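PDB 6ZY0: oxidoreductase, NAD-binding/iron-sulfur cluster-binding protein from Nitratireductor pacificus pht-3B, which acts as a catabolic reductive dehalogenase, holding cobalamin and two [4Fe-4S] clusters that probably pass electrons to the cobalamin for reductive removal of halogen. Local coordinates for residues M28-N33 against D601-R606; D71-D76 against A464-R469; A177-I182 against Y453-E458. The protein carries 1 engineered substitution. All coordinates share one frame; numbering follows the deposited sequence.

Contact 1 (M28-N33 against D601-R606); sequences MRLYSN and DTVEGR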
# COMPACT_ATOMS: atom_id res chain seq x y z
N MET A 28 5.17 15.37 -14.21
CA MET A 28 4.50 15.60 -12.93
C MET A 28 3.35 16.58 -13.14
O MET A 28 3.32 17.35 -14.10
CB MET A 28 5.44 16.21 -11.89
CG MET A 28 6.67 15.40 -11.54
SD MET A 28 7.96 15.90 -12.70
CE MET A 28 8.40 17.49 -11.95
N ARG A 29 2.40 16.58 -12.21
CA ARG A 29 1.35 17.59 -12.26
C ARG A 29 1.92 18.96 -11.93
O ARG A 29 2.70 19.11 -10.99
CB ARG A 29 0.22 17.25 -11.29
CG ARG A 29 -0.57 16.04 -11.69
CD ARG A 29 -1.70 15.82 -10.73
NE ARG A 29 -1.22 15.29 -9.46
CZ ARG A 29 -1.10 16.01 -8.35
NH1 ARG A 29 -1.43 17.30 -8.36
NH2 ARG A 29 -0.65 15.45 -7.24
N LEU A 30 1.54 19.95 -12.73
CA LEU A 30 1.92 21.32 -12.44
C LEU A 30 1.06 21.93 -11.34
O LEU A 30 1.48 22.92 -10.72
CB LEU A 30 1.78 22.20 -13.68
CG LEU A 30 3.00 22.45 -14.55
CD1 LEU A 30 2.52 23.01 -15.88
CD2 LEU A 30 3.95 23.41 -13.86
N TYR A 31 -0.12 21.37 -11.10
CA TYR A 31 -1.13 22.01 -10.28
C TYR A 31 -1.52 21.09 -9.13
O TYR A 31 -1.65 19.87 -9.31
CB TYR A 31 -2.34 22.38 -11.14
CG TYR A 31 -1.97 23.44 -12.14
CD1 TYR A 31 -1.72 24.74 -11.72
CD2 TYR A 31 -1.83 23.15 -13.49
CE1 TYR A 31 -1.35 25.72 -12.61
CE2 TYR A 31 -1.47 24.13 -14.39
CZ TYR A 31 -1.23 25.42 -13.94
OH TYR A 31 -0.86 26.42 -14.82
N SER A 32 -1.70 21.68 -7.95
CA SER A 32 -2.04 20.91 -6.77
C SER A 32 -3.50 20.50 -6.79
O SER A 32 -4.37 21.22 -7.30
CB SER A 32 -1.76 21.71 -5.51
OG SER A 32 -2.25 21.02 -4.37
N ASN A 33 -3.78 19.32 -6.23
CA ASN A 33 -5.14 18.85 -6.03
C ASN A 33 -5.62 19.06 -4.60
O ASN A 33 -6.50 18.34 -4.13
CB ASN A 33 -5.26 17.38 -6.43
CG ASN A 33 -4.41 16.45 -5.58
OD1 ASN A 33 -4.04 16.78 -4.45
ND2 ASN A 33 -4.10 15.27 -6.12
N ASP A 601 2.67 14.83 -5.37
CA ASP A 601 3.33 14.51 -6.63
C ASP A 601 3.22 15.66 -7.61
O ASP A 601 2.74 15.47 -8.74
CB ASP A 601 2.71 13.23 -7.22
CG ASP A 601 3.67 12.44 -8.07
OD1 ASP A 601 4.84 12.88 -8.22
OD2 ASP A 601 3.27 11.36 -8.56
N THR A 602 3.66 16.86 -7.22
CA THR A 602 3.67 18.03 -8.08
C THR A 602 5.09 18.41 -8.45
O THR A 602 6.07 17.87 -7.93
CB THR A 602 2.99 19.23 -7.41
OG1 THR A 602 3.74 19.61 -6.25
CG2 THR A 602 1.57 18.90 -7.01
N VAL A 603 5.20 19.38 -9.35
CA VAL A 603 6.50 19.90 -9.75
C VAL A 603 7.21 20.52 -8.55
O VAL A 603 8.40 20.27 -8.31
CB VAL A 603 6.34 20.90 -10.91
CG1 VAL A 603 7.55 21.78 -11.04
CG2 VAL A 603 6.07 20.17 -12.21
N GLU A 604 6.49 21.34 -7.77
CA GLU A 604 7.07 21.91 -6.56
C GLU A 604 7.50 20.83 -5.58
O GLU A 604 8.56 20.94 -4.94
CB GLU A 604 6.07 22.87 -5.90
CG GLU A 604 6.59 23.50 -4.61
CD GLU A 604 5.49 23.80 -3.61
OE1 GLU A 604 4.71 22.89 -3.27
OE2 GLU A 604 5.43 24.96 -3.13
N GLY A 605 6.69 19.77 -5.44
CA GLY A 605 7.01 18.72 -4.48
C GLY A 605 8.27 17.95 -4.85
O GLY A 605 9.13 17.69 -4.01
N ARG A 606 8.38 17.55 -6.12
CA ARG A 606 9.60 16.90 -6.58
C ARG A 606 10.79 17.83 -6.48
O ARG A 606 11.87 17.40 -6.05
CB ARG A 606 9.36 16.36 -7.99
CG ARG A 606 8.45 15.16 -7.82
CD ARG A 606 9.21 13.84 -7.57
NE ARG A 606 9.50 13.22 -8.86
CZ ARG A 606 8.59 12.41 -9.40
NH1 ARG A 606 7.48 12.17 -8.69
NH2 ARG A 606 8.74 11.82 -10.58
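V603 N donates to R29 O at 3.0 Å, tying the N-terminal part of the chain to the start of helix 603-614. The N-H is bent to 139°, and the same oxygen lies 3.3 Å from T602 CA in a CA-H...O contact; R29 and T602 make a single beta bridge.

The R29 side chain illustrates how an arginine can cover such a junction. Its CB begins 4.0 Å from D601 O. A bend at chi3 (-74°) then turns the guanidinium over that same oxygen, which stands 3.6 Å above its plane, toward the rim, while N33 ND2 lies over the opposite face. NH1 passes 3.7 Å from T602 CG2, makes a weak in-plane bond to Y31 O and forms a salt bridge with E600. The other terminal nitrogen, NH2, lies near D601 O and CB. With an alanine here, E600 would probably lose this cationic mate, and D601 O and T602 CG2 the flat group packed on them.

M28 lays CG over the centre of the R606 guanidinium and brings CE to 3.6 Å from V603 CG2. R606 is itself anchored, NH1 lying 2.8 Å from D601 OD1 in a salt bridge. At the bridge residue itself, T602 OG1 accepts from G605 N at 3.1 Å: a classical threonine N-cap opening a helix.

Contact 2 (D71-D76 against A464-R469); sequences DSLLGD and AAHCRR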
# COMPACT_ATOMS: atom_id res chain seq x y z
N ASP A 71 3.83 -19.97 -20.79
CA ASP A 71 4.86 -19.18 -20.12
C ASP A 71 4.30 -18.10 -19.23
O ASP A 71 5.09 -17.38 -18.60
CB ASP A 71 5.77 -18.49 -21.14
CG ASP A 71 6.79 -19.41 -21.75
OD1 ASP A 71 7.14 -20.43 -21.11
OD2 ASP A 71 7.25 -19.11 -22.87
N SER A 72 2.98 -17.92 -19.17
CA SER A 72 2.44 -16.66 -18.70
C SER A 72 1.75 -16.79 -17.35
O SER A 72 1.23 -17.84 -16.97
CB SER A 72 1.45 -16.06 -19.70
OG SER A 72 0.20 -16.71 -19.63
N LEU A 73 1.83 -15.68 -16.63
CA LEU A 73 1.01 -15.22 -15.52
C LEU A 73 -0.44 -15.70 -15.45
O LEU A 73 -1.03 -15.72 -14.36
CB LEU A 73 1.01 -13.69 -15.60
CG LEU A 73 0.75 -12.86 -14.38
CD1 LEU A 73 1.68 -13.36 -13.32
CD2 LEU A 73 1.08 -11.44 -14.74
N LEU A 74 -1.04 -16.05 -16.60
CA LEU A 74 -2.49 -16.13 -16.71
C LEU A 74 -3.11 -16.98 -15.60
O LEU A 74 -4.03 -16.54 -14.91
CB LEU A 74 -2.89 -16.67 -18.08
CG LEU A 74 -4.39 -16.72 -18.36
CD1 LEU A 74 -5.04 -15.38 -18.09
CD2 LEU A 74 -4.65 -17.14 -19.79
N GLY A 75 -2.61 -18.20 -15.41
CA GLY A 75 -3.19 -19.07 -14.39
C GLY A 75 -3.15 -18.48 -12.99
O GLY A 75 -4.04 -18.74 -12.18
N ASP A 76 -2.14 -17.66 -12.71
CA ASP A 76 -2.00 -17.12 -11.36
C ASP A 76 -3.01 -16.00 -11.09
O ASP A 76 -3.60 -15.94 -10.01
CB ASP A 76 -0.56 -16.62 -11.16
CG ASP A 76 0.47 -17.73 -11.34
OD1 ASP A 76 0.28 -18.83 -10.76
OD2 ASP A 76 1.46 -17.52 -12.08
N ALA A 464 5.17 -14.61 -6.86
CA ALA A 464 5.74 -15.83 -6.30
C ALA A 464 5.19 -17.06 -7.01
O ALA A 464 5.95 -17.96 -7.39
CB ALA A 464 5.46 -15.90 -4.80
N ALA A 465 3.87 -17.10 -7.21
CA ALA A 465 3.26 -18.20 -7.94
C ALA A 465 3.87 -18.36 -9.33
O ALA A 465 4.15 -19.48 -9.77
CB ALA A 465 1.75 -18.00 -8.04
N HIS A 466 4.08 -17.25 -10.04
CA HIS A 466 4.66 -17.36 -11.37
C HIS A 466 6.10 -17.85 -11.31
O HIS A 466 6.55 -18.55 -12.23
CB HIS A 466 4.61 -16.03 -12.11
CG HIS A 466 5.03 -16.13 -13.54
ND1 HIS A 466 4.39 -16.97 -14.43
CD2 HIS A 466 6.04 -15.55 -14.22
CE1 HIS A 466 4.98 -16.88 -15.61
NE2 HIS A 466 5.98 -16.02 -15.51
N CYS A 467 6.84 -17.50 -10.26
CA CYS A 467 8.17 -18.06 -10.10
C CYS A 467 8.10 -19.57 -9.91
O CYS A 467 8.93 -20.31 -10.44
CB CYS A 467 8.87 -17.41 -8.91
SG CYS A 467 9.43 -15.75 -9.25
N ARG A 468 7.11 -20.04 -9.15
CA ARG A 468 6.97 -21.47 -8.93
C ARG A 468 6.57 -22.19 -10.21
O ARG A 468 7.04 -23.31 -10.47
CB ARG A 468 5.96 -21.73 -7.81
CG ARG A 468 6.46 -21.34 -6.43
CD ARG A 468 5.56 -21.88 -5.33
NE ARG A 468 4.16 -21.57 -5.59
CZ ARG A 468 3.58 -20.42 -5.25
NH1 ARG A 468 4.28 -19.47 -4.64
NH2 ARG A 468 2.29 -20.22 -5.53
N ARG A 469 5.70 -21.58 -11.03
CA ARG A 469 5.36 -22.16 -12.32
C ARG A 469 6.59 -22.39 -13.18
O ARG A 469 6.66 -23.37 -13.93
CB ARG A 469 4.35 -21.27 -13.05
CG ARG A 469 4.37 -21.43 -14.57
CD ARG A 469 3.28 -20.62 -15.26
NE ARG A 469 1.97 -21.25 -15.14
CZ ARG A 469 0.97 -20.76 -14.42
NH1 ARG A 469 1.12 -19.61 -13.77
NH2 ARG A 469 -0.19 -21.40 -14.37
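L73 and H466 bring their CA atoms within 5.9 Å where the first turn of helix 74-85 meets the last turns of helix 445-469, a junction of one helix's N-terminus with the C-terminal end of another. The backbone of 71-73 approaches as a loop. At L73, the N-cap residue, it turns into the helix, and D76 N then donates to L73 O. D76 thus sits in the first turn, its CA 6.4 Å from that of A465, with its side chain directed toward the other helix.

The centre of the contact is a salt bridge between D76 OD2 and R469 NH1 at 2.7 Å. OD2 meets the guanidinium at its edge, close to the plane, although the carboxylate is rotated 51° from it. The other oxygen, OD1, lies 3.2 Å from A465 CB and is also near R469 NH1. An acidic group in a helix's first turn, facing an arginine at another helix's end, is likely to be favoured by both helix dipoles as well as by the charge pair.

R469 is also covered by backbone: S72 O lies over one guanidinium face, 3.7 Å from NH1. G75 CA lies near NH2, where a CB would clash. L73 CD1 touches H466 CB across the helix ends, and W163 meets the H466 ring edge-to-face. CG of H466 stands anti to the backbone N (chi1 -172°), which swings the imidazole along the loop. There CE1 comes within 3.0 Å of D71 O, near the ring plane, while the buried ND1 has no polar partner in the model.

Contact 3 (A177-I182 against Y453-E458); sequences AEIAAI and YMRGAE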
# COMPACT_ATOMS: atom_id res chain seq x y z
N ALA A 177 -12.22 -7.67 -9.33
CA ALA A 177 -12.84 -8.57 -8.37
C ALA A 177 -12.42 -8.24 -6.95
O ALA A 177 -13.25 -8.27 -6.02
CB ALA A 177 -12.49 -10.02 -8.70
N GLU A 178 -11.14 -7.93 -6.75
CA GLU A 178 -10.66 -7.44 -5.46
C GLU A 178 -11.48 -6.24 -4.99
O GLU A 178 -12.01 -6.24 -3.87
CB GLU A 178 -9.19 -7.05 -5.56
CG GLU A 178 -8.81 -6.03 -4.51
CD GLU A 178 -7.52 -5.32 -4.82
OE1 GLU A 178 -6.66 -5.93 -5.50
OE2 GLU A 178 -7.37 -4.15 -4.39
N ILE A 179 -11.57 -5.20 -5.82
CA ILE A 179 -12.20 -3.96 -5.39
C ILE A 179 -13.69 -4.16 -5.16
O ILE A 179 -14.26 -3.62 -4.20
CB ILE A 179 -11.93 -2.84 -6.42
CG1 ILE A 179 -10.43 -2.60 -6.57
CG2 ILE A 179 -12.62 -1.56 -5.99
CD1 ILE A 179 -10.11 -1.68 -7.71
N ALA A 180 -14.35 -4.92 -6.04
CA ALA A 180 -15.76 -5.22 -5.82
C ALA A 180 -15.96 -5.96 -4.51
O ALA A 180 -16.91 -5.67 -3.77
CB ALA A 180 -16.31 -6.03 -6.99
N ALA A 181 -15.08 -6.91 -4.20
CA ALA A 181 -15.20 -7.67 -2.97
C ALA A 181 -15.08 -6.77 -1.75
O ALA A 181 -15.90 -6.84 -0.83
CB ALA A 181 -14.14 -8.77 -2.93
N ILE A 182 -14.06 -5.91 -1.73
CA ILE A 182 -13.84 -5.02 -0.59
C ILE A 182 -15.01 -4.05 -0.45
O ILE A 182 -15.56 -3.87 0.64
CB ILE A 182 -12.51 -4.28 -0.74
CG1 ILE A 182 -11.34 -5.27 -0.71
CG2 ILE A 182 -12.36 -3.24 0.36
CD1 ILE A 182 -10.05 -4.70 -1.24
N TYR A 453 -1.35 -3.36 2.60
CA TYR A 453 -1.09 -4.74 3.00
C TYR A 453 -1.73 -5.75 2.04
O TYR A 453 -1.05 -6.64 1.52
CB TYR A 453 -1.56 -4.95 4.44
CG TYR A 453 -0.62 -4.43 5.52
CD1 TYR A 453 -1.14 -3.96 6.71
CD2 TYR A 453 0.77 -4.42 5.36
CE1 TYR A 453 -0.34 -3.49 7.71
CE2 TYR A 453 1.59 -3.95 6.39
CZ TYR A 453 1.02 -3.48 7.56
OH TYR A 453 1.80 -3.00 8.58
N MET A 454 -3.03 -5.63 1.76
CA MET A 454 -3.60 -6.63 0.85
C MET A 454 -3.19 -6.42 -0.59
O MET A 454 -3.02 -7.38 -1.35
CB MET A 454 -5.12 -6.71 0.97
CG MET A 454 -5.94 -5.51 0.59
SD MET A 454 -6.09 -5.29 -1.19
CE MET A 454 -6.50 -6.85 -1.80
N ARG A 455 -3.01 -5.17 -1.00
CA ARG A 455 -2.63 -4.96 -2.40
C ARG A 455 -1.25 -5.53 -2.66
O ARG A 455 -1.02 -6.17 -3.70
CB ARG A 455 -2.66 -3.47 -2.76
CG ARG A 455 -2.10 -3.21 -4.15
CD ARG A 455 -2.94 -3.88 -5.27
NE ARG A 455 -4.36 -3.58 -5.15
CZ ARG A 455 -4.89 -2.37 -5.33
NH1 ARG A 455 -4.11 -1.34 -5.65
NH2 ARG A 455 -6.19 -2.19 -5.19
N GLY A 456 -0.36 -5.41 -1.69
CA GLY A 456 0.97 -5.97 -1.86
C GLY A 456 0.97 -7.48 -1.73
O GLY A 456 1.68 -8.17 -2.46
N ALA A 457 0.18 -8.00 -0.78
CA ALA A 457 0.07 -9.45 -0.65
C ALA A 457 -0.49 -10.07 -1.92
O ALA A 457 -0.05 -11.14 -2.34
CB ALA A 457 -0.80 -9.80 0.57
N GLU A 458 -1.43 -9.37 -2.57
CA GLU A 458 -1.96 -9.84 -3.84
C GLU A 458 -0.84 -9.99 -4.85
O GLU A 458 -0.63 -11.05 -5.45
CB GLU A 458 -2.89 -8.78 -4.40
CG GLU A 458 -3.87 -9.32 -5.33
CD GLU A 458 -4.71 -8.29 -6.05
OE1 GLU A 458 -4.10 -7.18 -6.34
OE2 GLU A 458 -5.98 -8.46 -6.07
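E178, R455 and E458 form a buried salt-bridge network between helix 168-189 and helix 445-469, in the interior, next to the cobalamin pocket, to which Y453 of the same helical segment belongs. The two segments run roughly antiparallel, at 149°, with axes 12.4 Å apart. That is a wide separation for packed helices, and long side chains span it.

E178 reaches across with its chain extended beyond CG. Its carboxylate meets the edge of the R455 guanidinium, the two planes 37° apart. NH2 of R455 donates to E178 OE2, although the modelled length of 2.4 Å is doubtfully short. NE of R455 adds weak bonds to both oxygens, 3.3 Å to E178 OE1 and 3.2 Å to E178 OE2. Bends at chi2 and chi3 fold R455 round to present this edge. Its NH1 pairs with D118, and NH2 also donates to L117 O.

M454 packs beside the carboxylate of E178. With CG lodged between backbone N and carbonyl carbon (chi1 65°), the chain curls until CE lies 3.5 Å from E178 CD. The sulfur also faces helix 168-189: M454 and I182 reach toward each other tip to tip, SD 4.0 Å from I182 CD1.

E178 OE1 also comes within 2.7 Å of E458 OE2, the carboxylates oblique to each other. Both acids have a second cationic partner in R175, which forms salt bridges with E178 OE1 and E458 OE1, while F84 of helix 74-85 packs on the two side chains. Two arginines thus serve two closely spaced glutamates, and their charge probably offsets the repulsion between the acidic groups in a buried place, although the proximity may raise the proton affinity of one.

How the contacts relate
Helix 445-469 is common to contacts 2 and 3: its middle meets helix 168-189, and its C-terminal end meets the start of helix 74-85. Their centres are about 18 Å apart, and helix 74-85 connects them again, since its F84 reaches contact 3. Both are buried and rely on acid-arginine pairs, but contact 2 uses one such pair beside loop backbone, whereas contact 3 links several charges near the chain's centre and the cobalamin pocket. Contact 1, its centre about 28 Å from that of contact 3, is only partly buried and is held across by a backbone bridge, its salt bridges lying within one segment or running to residues outside, such as E600.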